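336aa long hypothetical dTDP-glucose 4,6-dehydratase (PDB 2HUN) binds NAD(+) in a Rossmann-fold domain and probably acts as a dTDP-glucose 4,6-dehydratase, removing water from the nucleotide sugar. Local coordinates at residues H87-R90 with S91-S94; F98-S101 with N102-T106; S149-S152 with A153-A157. All coordinates share one frame; numbering follows the deposited sequence.

Contact 1 (H87-R90 with S91-S94)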
loop_
_atom_site.group_PDB
_atom_site.type_symbol
_atom_site.label_atom_id
_atom_site.label_comp_id
_atom_site.label_asym_id
_atom_site.label_seq_id
_atom_site.Cartn_x
_atom_site.Cartn_y
_atom_site.Cartn_z
ATOM N N HIS A 87 -15.940 0.423 -6.813
ATOM C CA HIS A 87 -17.209 0.601 -6.118
ATOM C C HIS A 87 -17.052 0.353 -4.620
ATOM O O HIS A 87 -17.052 -0.792 -4.175
ATOM C CB HIS A 87 -18.238 -0.367 -6.695
ATOM C CG HIS A 87 -19.636 -0.089 -6.262
ATOM N ND1 HIS A 87 -20.093 -0.367 -4.987
ATOM C CD2 HIS A 87 -20.691 0.409 -6.936
ATOM C CE1 HIS A 87 -21.375 -0.053 -4.909
ATOM N NE2 HIS A 87 -21.763 0.418 -6.079
ATOM N N VAL A 88 -16.946 1.433 -3.846
ATOM C CA VAL A 88 -16.759 1.337 -2.404
ATOM C C VAL A 88 -17.630 0.294 -1.701
ATOM O O VAL A 88 -17.103 -0.673 -1.163
ATOM C CB VAL A 88 -16.965 2.709 -1.727
ATOM C CG1 VAL A 88 -16.718 2.588 -0.233
ATOM C CG2 VAL A 88 -16.007 3.726 -2.330
ATOM N N ASP A 89 -18.950 0.472 -1.697
ATOM C CA ASP A 89 -19.818 -0.490 -1.018
ATOM C C ASP A 89 -19.561 -1.916 -1.475
ATOM O O ASP A 89 -19.633 -2.852 -0.680
ATOM C CB ASP A 89 -21.295 -0.136 -1.216
ATOM C CG ASP A 89 -21.690 1.116 -0.470
ATOM O OD1 ASP A 89 -21.142 1.345 0.628
ATOM O OD2 ASP A 89 -22.552 1.864 -0.970
ATOM N N ARG A 90 -19.266 -2.083 -2.758
ATOM C CA ARG A 90 -18.971 -3.408 -3.282
ATOM C C ARG A 90 -17.648 -3.922 -2.698
ATOM O O ARG A 90 -17.478 -5.131 -2.518
ATOM C CB ARG A 90 -18.898 -3.368 -4.814
ATOM C CG ARG A 90 -20.240 -3.621 -5.500
ATOM C CD ARG A 90 -20.238 -3.197 -6.964
ATOM N NE ARG A 90 -19.107 -3.707 -7.723
ATOM C CZ ARG A 90 -19.085 -4.913 -8.271
ATOM N NH1 ARG A 90 -20.138 -5.709 -8.137
ATOM N NH2 ARG A 90 -18.018 -5.322 -8.946
ATOM N N SER A 91 -16.722 -3.010 -2.391
ATOM C CA SER A 91 -15.424 -3.412 -1.833
ATOM C C SER A 91 -15.570 -3.867 -0.383
ATOM O O SER A 91 -14.800 -4.692 0.097
ATOM C CB SER A 91 -14.395 -2.266 -1.937
ATOM O OG SER A 91 -14.628 -1.222 -1.005
ATOM N N ILE A 92 -16.575 -3.338 0.310
ATOM C CA ILE A 92 -16.817 -3.713 1.698
ATOM C C ILE A 92 -17.462 -5.098 1.780
ATOM O O ILE A 92 -17.186 -5.861 2.702
ATOM C CB ILE A 92 -17.720 -2.675 2.400
ATOM C CG1 ILE A 92 -17.006 -1.321 2.420
ATOM C CG2 ILE A 92 -18.057 -3.134 3.824
ATOM C CD1 ILE A 92 -17.828 -0.184 2.971
ATOM N N SER A 93 -18.304 -5.420 0.803
ATOM C CA SER A 93 -18.992 -6.712 0.760
ATOM C C SER A 93 -18.080 -7.840 0.284
ATOM O O SER A 93 -18.018 -8.898 0.901
ATOM C CB SER A 93 -20.208 -6.629 -0.166
ATOM O OG SER A 93 -21.035 -5.532 0.179
ATOM N N SER A 94 -17.387 -7.615 -0.826
ATOM C CA SER A 94 -16.483 -8.626 -1.367
ATOM C C SER A 94 -15.172 -7.975 -1.802
ATOM O O SER A 94 -14.988 -7.637 -2.974
ATOM C CB SER A 94 -17.125 -9.342 -2.559
ATOM O OG SER A 94 -16.297 -10.409 -3.002
HETATM O O HOH W 1 -21.283 -2.814 1.338
#
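Ser-91 meets the residues before it through both its backbone and its side chain, in the short helix 88-93. Ser-91 N donates to His-87 O at 2.9 Å, closing the first turn after the N-cap. His-87 makes that cap with its ring: ND1 accepts from Arg-90 N at 2.9 Å, the donor lying close to the imidazole plane, while Arg-90 CD sits over one face of the same ring, displaced toward its rim. The hydroxyl of Ser-91 bends back over its own helix, OG lying between the backbone N and carbonyl carbon (chi1 74°), and donates to Val-88 O in a short bond of 2.5 Å. It reaches that oxygen in the carbonyl plane, on a lone pair.

Ile-92 N supplies a second bond to Val-88 O, at 3.1 Å and nearly end-on to the carbonyl, so two donors grip one acceptor. The Ile-92 side chain packs loosely on the same turn, its CD1 4.4 Å from Val-88 CG1. Ser-93 N continues the helical pattern to Asp-89 O, and a water joins that oxygen, 2.6 Å away, to Ser-93 OG. Ser-94 N closes the helix on Arg-90 O in a straight bond of 3.0 Å; the residue itself has left helical geometry, and its OG bonds to Glu-96.

Val-88, Ser-91 and Ile-92 pack on the start of helix 150-168, while Arg-90 and Ser-91 touch Phe-98 of helix 96-116. At the dimer interface, Ile-92 packs on Thr-168 of the second subunit and its O accepts from Tyr-169 OH of that subunit.

Contact 2 (F98-S101 with N102-T106). With NAD (nicotinamide-adenine-dinucleotide), chain C.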
loop_
_atom_site.group_PDB
_atom_site.type_symbol
_atom_site.label_atom_id
_atom_site.label_comp_id
_atom_site.label_asym_id
_atom_site.label_seq_id
_atom_site.Cartn_x
_atom_site.Cartn_y
_atom_site.Cartn_z
ATOM N N PHE A 98 -11.456 -6.559 -5.325
ATOM C CA PHE A 98 -10.553 -5.415 -5.366
ATOM C C PHE A 98 -9.078 -5.778 -5.216
ATOM O O PHE A 98 -8.223 -5.180 -5.872
ATOM C CB PHE A 98 -11.020 -4.390 -4.336
ATOM C CG PHE A 98 -12.408 -3.878 -4.619
ATOM C CD1 PHE A 98 -13.506 -4.723 -4.503
ATOM C CD2 PHE A 98 -12.610 -2.586 -5.081
ATOM C CE1 PHE A 98 -14.786 -4.289 -4.850
ATOM C CE2 PHE A 98 -13.879 -2.144 -5.426
ATOM C CZ PHE A 98 -14.970 -2.998 -5.311
ATOM N N LEU A 99 -8.784 -6.769 -4.380
ATOM C CA LEU A 99 -7.406 -7.219 -4.199
ATOM C C LEU A 99 -6.895 -7.719 -5.550
ATOM O O LEU A 99 -5.778 -7.406 -5.968
ATOM C CB LEU A 99 -7.339 -8.371 -3.189
ATOM C CG LEU A 99 -5.964 -9.024 -2.993
ATOM C CD1 LEU A 99 -5.088 -8.119 -2.143
ATOM C CD2 LEU A 99 -6.131 -10.380 -2.318
ATOM N N HIS A 100 -7.734 -8.494 -6.233
ATOM C CA HIS A 100 -7.368 -9.061 -7.525
ATOM C C HIS A 100 -7.099 -8.044 -8.632
ATOM O O HIS A 100 -6.032 -8.049 -9.242
ATOM C CB HIS A 100 -8.452 -10.014 -8.013
ATOM C CG HIS A 100 -8.173 -10.584 -9.368
ATOM N ND1 HIS A 100 -7.248 -11.583 -9.577
ATOM C CD2 HIS A 100 -8.670 -10.267 -10.587
ATOM C CE1 HIS A 100 -7.190 -11.862 -10.867
ATOM N NE2 HIS A 100 -8.043 -11.078 -11.503
ATOM N N SER A 101 -8.077 -7.189 -8.910
ATOM C CA SER A 101 -7.916 -6.198 -9.968
ATOM C C SER A 101 -6.977 -5.048 -9.606
ATOM O O SER A 101 -6.149 -4.643 -10.424
ATOM C CB SER A 101 -9.280 -5.622 -10.383
ATOM O OG SER A 101 -10.083 -6.587 -11.050
ATOM N N ASN A 102 -7.097 -4.528 -8.388
ATOM C CA ASN A 102 -6.266 -3.394 -7.987
ATOM C C ASN A 102 -4.845 -3.768 -7.584
ATOM O O ASN A 102 -3.888 -3.178 -8.081
ATOM C CB ASN A 102 -6.949 -2.614 -6.859
ATOM C CG ASN A 102 -8.328 -2.108 -7.259
ATOM O OD1 ASN A 102 -8.663 -2.071 -8.441
ATOM N ND2 ASN A 102 -9.125 -1.707 -6.277
ATOM N N VAL A 103 -4.702 -4.743 -6.693
ATOM C CA VAL A 103 -3.379 -5.162 -6.252
ATOM C C VAL A 103 -2.714 -6.169 -7.187
ATOM O O VAL A 103 -1.645 -5.888 -7.728
ATOM C CB VAL A 103 -3.416 -5.758 -4.832
ATOM C CG1 VAL A 103 -2.021 -6.228 -4.439
ATOM C CG2 VAL A 103 -3.910 -4.708 -3.832
ATOM N N ILE A 104 -3.334 -7.333 -7.387
ATOM C CA ILE A 104 -2.735 -8.342 -8.261
ATOM C C ILE A 104 -2.586 -7.804 -9.683
ATOM O O ILE A 104 -1.572 -8.020 -10.336
ATOM C CB ILE A 104 -3.579 -9.644 -8.301
ATOM C CG1 ILE A 104 -3.764 -10.194 -6.888
ATOM C CG2 ILE A 104 -2.887 -10.691 -9.175
ATOM C CD1 ILE A 104 -2.477 -10.474 -6.157
ATOM N N GLY A 105 -3.600 -7.092 -10.153
ATOM C CA GLY A 105 -3.545 -6.539 -11.491
ATOM C C GLY A 105 -2.375 -5.590 -11.683
ATOM O O GLY A 105 -1.685 -5.648 -12.704
ATOM N N THR A 106 -2.143 -4.711 -10.712
ATOM C CA THR A 106 -1.042 -3.769 -10.840
ATOM C C THR A 106 0.296 -4.504 -10.742
ATOM O O THR A 106 1.235 -4.199 -11.474
ATOM C CB THR A 106 -1.136 -2.669 -9.775
ATOM O OG1 THR A 106 -2.375 -1.966 -9.943
ATOM C CG2 THR A 106 0.024 -1.687 -9.915
HETATM P PA NAD C . -14.796 2.772 -14.358
HETATM O O1A NAD C . -15.386 1.897 -13.333
HETATM O O2A NAD C . -15.685 3.619 -15.202
HETATM O O5B NAD C . -13.955 1.835 -15.351
HETATM C C5B NAD C . -12.935 0.927 -14.911
HETATM C C4B NAD C . -12.531 0.176 -16.187
HETATM O O4B NAD C . -11.462 -0.748 -15.907
HETATM C C3B NAD C . -13.716 -0.663 -16.745
HETATM O O3B NAD C . -13.831 -0.481 -18.166
HETATM C C2B NAD C . -13.372 -2.094 -16.293
HETATM O O2B NAD C . -13.910 -3.157 -17.080
HETATM C C1B NAD C . -11.843 -2.066 -16.289
HETATM N N9A NAD C . -11.222 -3.031 -15.354
HETATM C C8A NAD C . -11.449 -3.183 -14.036
HETATM N N7A NAD C . -10.681 -4.166 -13.568
HETATM C C5A NAD C . -9.958 -4.652 -14.573
HETATM C C6A NAD C . -8.987 -5.682 -14.704
HETATM N N6A NAD C . -8.588 -6.440 -13.691
HETATM N N1A NAD C . -8.438 -5.891 -15.991
HETATM C C2A NAD C . -8.850 -5.106 -17.078
HETATM N N3A NAD C . -9.767 -4.137 -16.953
HETATM C C4A NAD C . -10.302 -3.922 -15.724
HETATM O O3 NAD C . -13.929 3.807 -13.519
HETATM P PN NAD C . -13.046 5.083 -13.831
HETATM O O1N NAD C . -13.727 6.135 -13.022
HETATM O O2N NAD C . -12.968 5.367 -15.279
HETATM O O5D NAD C . -11.635 4.800 -13.096
HETATM C C5D NAD C . -10.368 4.809 -13.759
HETATM C C4D NAD C . -9.247 4.940 -12.695
HETATM O O4D NAD C . -9.240 6.259 -12.123
HETATM C C3D NAD C . -9.396 3.928 -11.552
HETATM O O3D NAD C . -8.086 3.378 -11.256
HETATM C C2D NAD C . -9.947 4.787 -10.380
HETATM O O2D NAD C . -9.524 4.238 -9.129
HETATM C C1D NAD C . -9.348 6.150 -10.691
HETATM N N1N NAD C . -10.119 7.303 -10.181
HETATM C C2N NAD C . -11.415 7.649 -10.691
HETATM C C3N NAD C . -12.076 8.771 -10.160
HETATM C C7N NAD C . -13.468 9.209 -10.668
HETATM O O7N NAD C . -13.922 10.298 -10.294
HETATM N N7N NAD C . -14.138 8.424 -11.503
HETATM C C4N NAD C . -11.466 9.540 -9.135
HETATM C C5N NAD C . -10.193 9.182 -8.646
HETATM C C6N NAD C . -9.508 8.069 -9.160
#
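Phe-98 and Asn-102 lie side by side in helix 96-116 of the Rossmann domain, one turn apart and pointing the same way, their ring and amide planes 81° apart. From Asn-102 CB, 3.0 Å from Phe-98 O, the chain leaves beside the backbone N (chi1 -58°), which keeps CG within 3.4 Å of Phe-98 O. The amide then divides: OD1 accepts from Glu-85 N, and ND2 stands at the edge of the Phe-98 ring, 3.8 Å from CD2, and donates to Thr-154 OG1 of helix 150-168. Both ends of this buried amide are thus satisfied, and its rotation is fixed.

The backbone widens here into a pi-type turn. Ile-104 N reaches back five residues to Leu-99 O at 2.8 Å, and Gly-105 N does likewise to His-100 O, whereas Val-103 N holds Leu-99 O only weakly. Leu-99 CD1 lies against Val-103 CB on the side facing the second subunit, where Val-103 and Ile-104 meet their own counterparts. On the cofactor side His-100 NE2 bonds to Asp-62, an NAD(+)-binding residue. Ser-101 OG, bonded also to Lys-37 NZ, accepts from the adenine amino group N6A of NAD at 3.0 Å.

Contact 3 (S149-S152 with A153-A157). With NAD (nicotinamide-adenine-dinucleotide), chain C.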
loop_
_atom_site.group_PDB
_atom_site.type_symbol
_atom_site.label_atom_id
_atom_site.label_comp_id
_atom_site.label_asym_id
_atom_site.label_seq_id
_atom_site.Cartn_x
_atom_site.Cartn_y
_atom_site.Cartn_z
ATOM N N SER A 149 -11.443 2.152 3.226
ATOM C CA SER A 149 -12.248 1.084 2.632
ATOM C C SER A 149 -11.341 0.103 1.908
ATOM O O SER A 149 -10.198 0.427 1.597
ATOM C CB SER A 149 -13.273 1.657 1.642
ATOM O OG SER A 149 -12.654 2.110 0.444
ATOM N N PRO A 150 -11.833 -1.119 1.638
ATOM C CA PRO A 150 -10.992 -2.091 0.936
ATOM C C PRO A 150 -10.616 -1.545 -0.435
ATOM O O PRO A 150 -9.539 -1.828 -0.961
ATOM C CB PRO A 150 -11.889 -3.326 0.848
ATOM C CG PRO A 150 -12.688 -3.235 2.116
ATOM C CD PRO A 150 -13.062 -1.757 2.143
ATOM N N TYR A 151 -11.512 -0.760 -1.016
ATOM C CA TYR A 151 -11.234 -0.179 -2.317
ATOM C C TYR A 151 -10.010 0.737 -2.252
ATOM O O TYR A 151 -9.056 0.559 -3.012
ATOM C CB TYR A 151 -12.434 0.628 -2.827
ATOM C CG TYR A 151 -12.066 1.648 -3.887
ATOM C CD1 TYR A 151 -11.540 1.247 -5.115
ATOM C CD2 TYR A 151 -12.207 3.017 -3.647
ATOM C CE1 TYR A 151 -11.159 2.181 -6.081
ATOM C CE2 TYR A 151 -11.829 3.964 -4.612
ATOM C CZ TYR A 151 -11.306 3.536 -5.825
ATOM O OH TYR A 151 -10.944 4.451 -6.797
ATOM N N SER A 152 -10.040 1.719 -1.353
ATOM C CA SER A 152 -8.930 2.658 -1.253
ATOM C C SER A 152 -7.681 1.995 -0.670
ATOM O O SER A 152 -6.561 2.397 -0.973
ATOM C CB SER A 152 -9.331 3.903 -0.435
ATOM O OG SER A 152 -9.720 3.580 0.890
ATOM N N ALA A 153 -7.870 0.961 0.142
ATOM C CA ALA A 153 -6.731 0.265 0.728
ATOM C C ALA A 153 -5.999 -0.529 -0.354
ATOM O O ALA A 153 -4.764 -0.641 -0.325
ATOM C CB ALA A 153 -7.188 -0.663 1.845
ATOM N N THR A 154 -6.755 -1.081 -1.303
ATOM C CA THR A 154 -6.147 -1.848 -2.387
ATOM C C THR A 154 -5.509 -0.898 -3.399
ATOM O O THR A 154 -4.484 -1.216 -3.998
ATOM C CB THR A 154 -7.169 -2.780 -3.081
ATOM O OG1 THR A 154 -8.310 -2.026 -3.518
ATOM C CG2 THR A 154 -7.625 -3.858 -2.111
ATOM N N LYS A 155 -6.108 0.272 -3.592
ATOM C CA LYS A 155 -5.514 1.247 -4.501
ATOM C C LYS A 155 -4.200 1.702 -3.859
ATOM O O LYS A 155 -3.182 1.827 -4.538
ATOM C CB LYS A 155 -6.434 2.454 -4.706
ATOM C CG LYS A 155 -7.658 2.177 -5.576
ATOM C CD LYS A 155 -7.280 1.797 -7.013
ATOM C CE LYS A 155 -6.665 2.976 -7.765
ATOM N NZ LYS A 155 -6.230 2.603 -9.149
ATOM N N ALA A 156 -4.231 1.941 -2.547
ATOM C CA ALA A 156 -3.049 2.382 -1.797
ATOM C C ALA A 156 -1.962 1.323 -1.864
ATOM O O ALA A 156 -0.793 1.643 -2.055
ATOM C CB ALA A 156 -3.410 2.661 -0.334
ATOM N N ALA A 157 -2.355 0.062 -1.707
ATOM C CA ALA A 157 -1.417 -1.047 -1.772
ATOM C C ALA A 157 -0.767 -1.100 -3.145
ATOM O O ALA A 157 0.432 -1.365 -3.251
ATOM C CB ALA A 157 -2.128 -2.368 -1.483
HETATM P PA NAD C . -14.796 2.772 -14.358
HETATM O O1A NAD C . -15.386 1.897 -13.333
HETATM O O2A NAD C . -15.685 3.619 -15.202
HETATM O O5B NAD C . -13.955 1.835 -15.351
HETATM C C5B NAD C . -12.935 0.927 -14.911
HETATM C C4B NAD C . -12.531 0.176 -16.187
HETATM O O4B NAD C . -11.462 -0.748 -15.907
HETATM C C3B NAD C . -13.716 -0.663 -16.745
HETATM O O3B NAD C . -13.831 -0.481 -18.166
HETATM C C2B NAD C . -13.372 -2.094 -16.293
HETATM O O2B NAD C . -13.910 -3.157 -17.080
HETATM C C1B NAD C . -11.843 -2.066 -16.289
HETATM N N9A NAD C . -11.222 -3.031 -15.354
HETATM C C8A NAD C . -11.449 -3.183 -14.036
HETATM N N7A NAD C . -10.681 -4.166 -13.568
HETATM C C5A NAD C . -9.958 -4.652 -14.573
HETATM C C6A NAD C . -8.987 -5.682 -14.704
HETATM N N6A NAD C . -8.588 -6.440 -13.691
HETATM N N1A NAD C . -8.438 -5.891 -15.991
HETATM C C2A NAD C . -8.850 -5.106 -17.078
HETATM N N3A NAD C . -9.767 -4.137 -16.953
HETATM C C4A NAD C . -10.302 -3.922 -15.724
HETATM O O3 NAD C . -13.929 3.807 -13.519
HETATM P PN NAD C . -13.046 5.083 -13.831
HETATM O O1N NAD C . -13.727 6.135 -13.022
HETATM O O2N NAD C . -12.968 5.367 -15.279
HETATM O O5D NAD C . -11.635 4.800 -13.096
HETATM C C5D NAD C . -10.368 4.809 -13.759
HETATM C C4D NAD C . -9.247 4.940 -12.695
HETATM O O4D NAD C . -9.240 6.259 -12.123
HETATM C C3D NAD C . -9.396 3.928 -11.552
HETATM O O3D NAD C . -8.086 3.378 -11.256
HETATM C C2D NAD C . -9.947 4.787 -10.380
HETATM O O2D NAD C . -9.524 4.238 -9.129
HETATM C C1D NAD C . -9.348 6.150 -10.691
HETATM N N1N NAD C . -10.119 7.303 -10.181
HETATM C C2N NAD C . -11.415 7.649 -10.691
HETATM C C3N NAD C . -12.076 8.771 -10.160
HETATM C C7N NAD C . -13.468 9.209 -10.668
HETATM O O7N NAD C . -13.922 10.298 -10.294
HETATM N N7N NAD C . -14.138 8.424 -11.503
HETATM C C4N NAD C . -11.466 9.540 -9.135
HETATM C C5N NAD C . -10.193 9.182 -8.646
HETATM C C6N NAD C . -9.508 8.069 -9.160
#
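Ser-149 caps the first turn of helix 150-168, and the alpha-helical bonds start at once: Ala-153 N donates to Ser-149 O at 2.8 Å, followed by Thr-154 N to Pro-150 O, Lys-155 N to Tyr-151 O and Ala-156 N to Ser-152 O. Ser-149 and Ser-152 form a capping box at the N-terminal end of the helix. Ser-152 N gives an almost straight bond to Ser-149 OG (3.2 Å, 175°), and Ser-149 N returns one to Ser-152 OG.

One turn along, Tyr-151 and Lys-155 form the YxxxK motif of short-chain dehydrogenases/reductases, and both bind NAD. The tyrosine ring leaves the helix with CG anti to the backbone N (chi1 159°), and Lys-155 CG comes obliquely against Tyr-151 CE1 at 3.5 Å. Bent at chi2 and chi3, the lysine runs on past the ring, bringing CE within 3.4 Å of NAD O2D, and NZ bonds to Val-125 O on strand 121-127. Thr-154 turns its hydroxyl back over the helix, OG1 lying near both Pro-150 O and Tyr-151 O. Away from the cofactor, Ala-153 and Ala-156 pack on Met-160 of the second subunit.

The two side chains share the nicotinamide ribose: Tyr-151 OH is hydrogen-bonded to NAD O2D at 2.7 Å, with O2D at the edge of the Tyr-151 ring, in its plane, and Lys-155 NZ donates to NAD O3D at 2.9 Å.

How the contacts relate
Contact 3 touches both others, its centre about 11 Å from that of contact 1 and about 10 Å from that of contact 2; the centres of contacts 1 and 2 are about 14 Å apart. Ser-91 OG probably bonds to Tyr-151 N at 3.2 Å, and Asn-102 ND2 bonds to Thr-154 OG1 at 2.9 Å, so each neighbour bonds to the turn that carries Tyr-151 and Lys-155. Contacts 1 and 2 meet through Phe-98, whose CE1 lies 3.2 Å from Ser-91 CA. NAD touches contacts 2 and 3, by its adenine and its nicotinamide ribose; contact 1 meets the site through Ser-91, which packs on Tyr-151. All three also touch the second subunit.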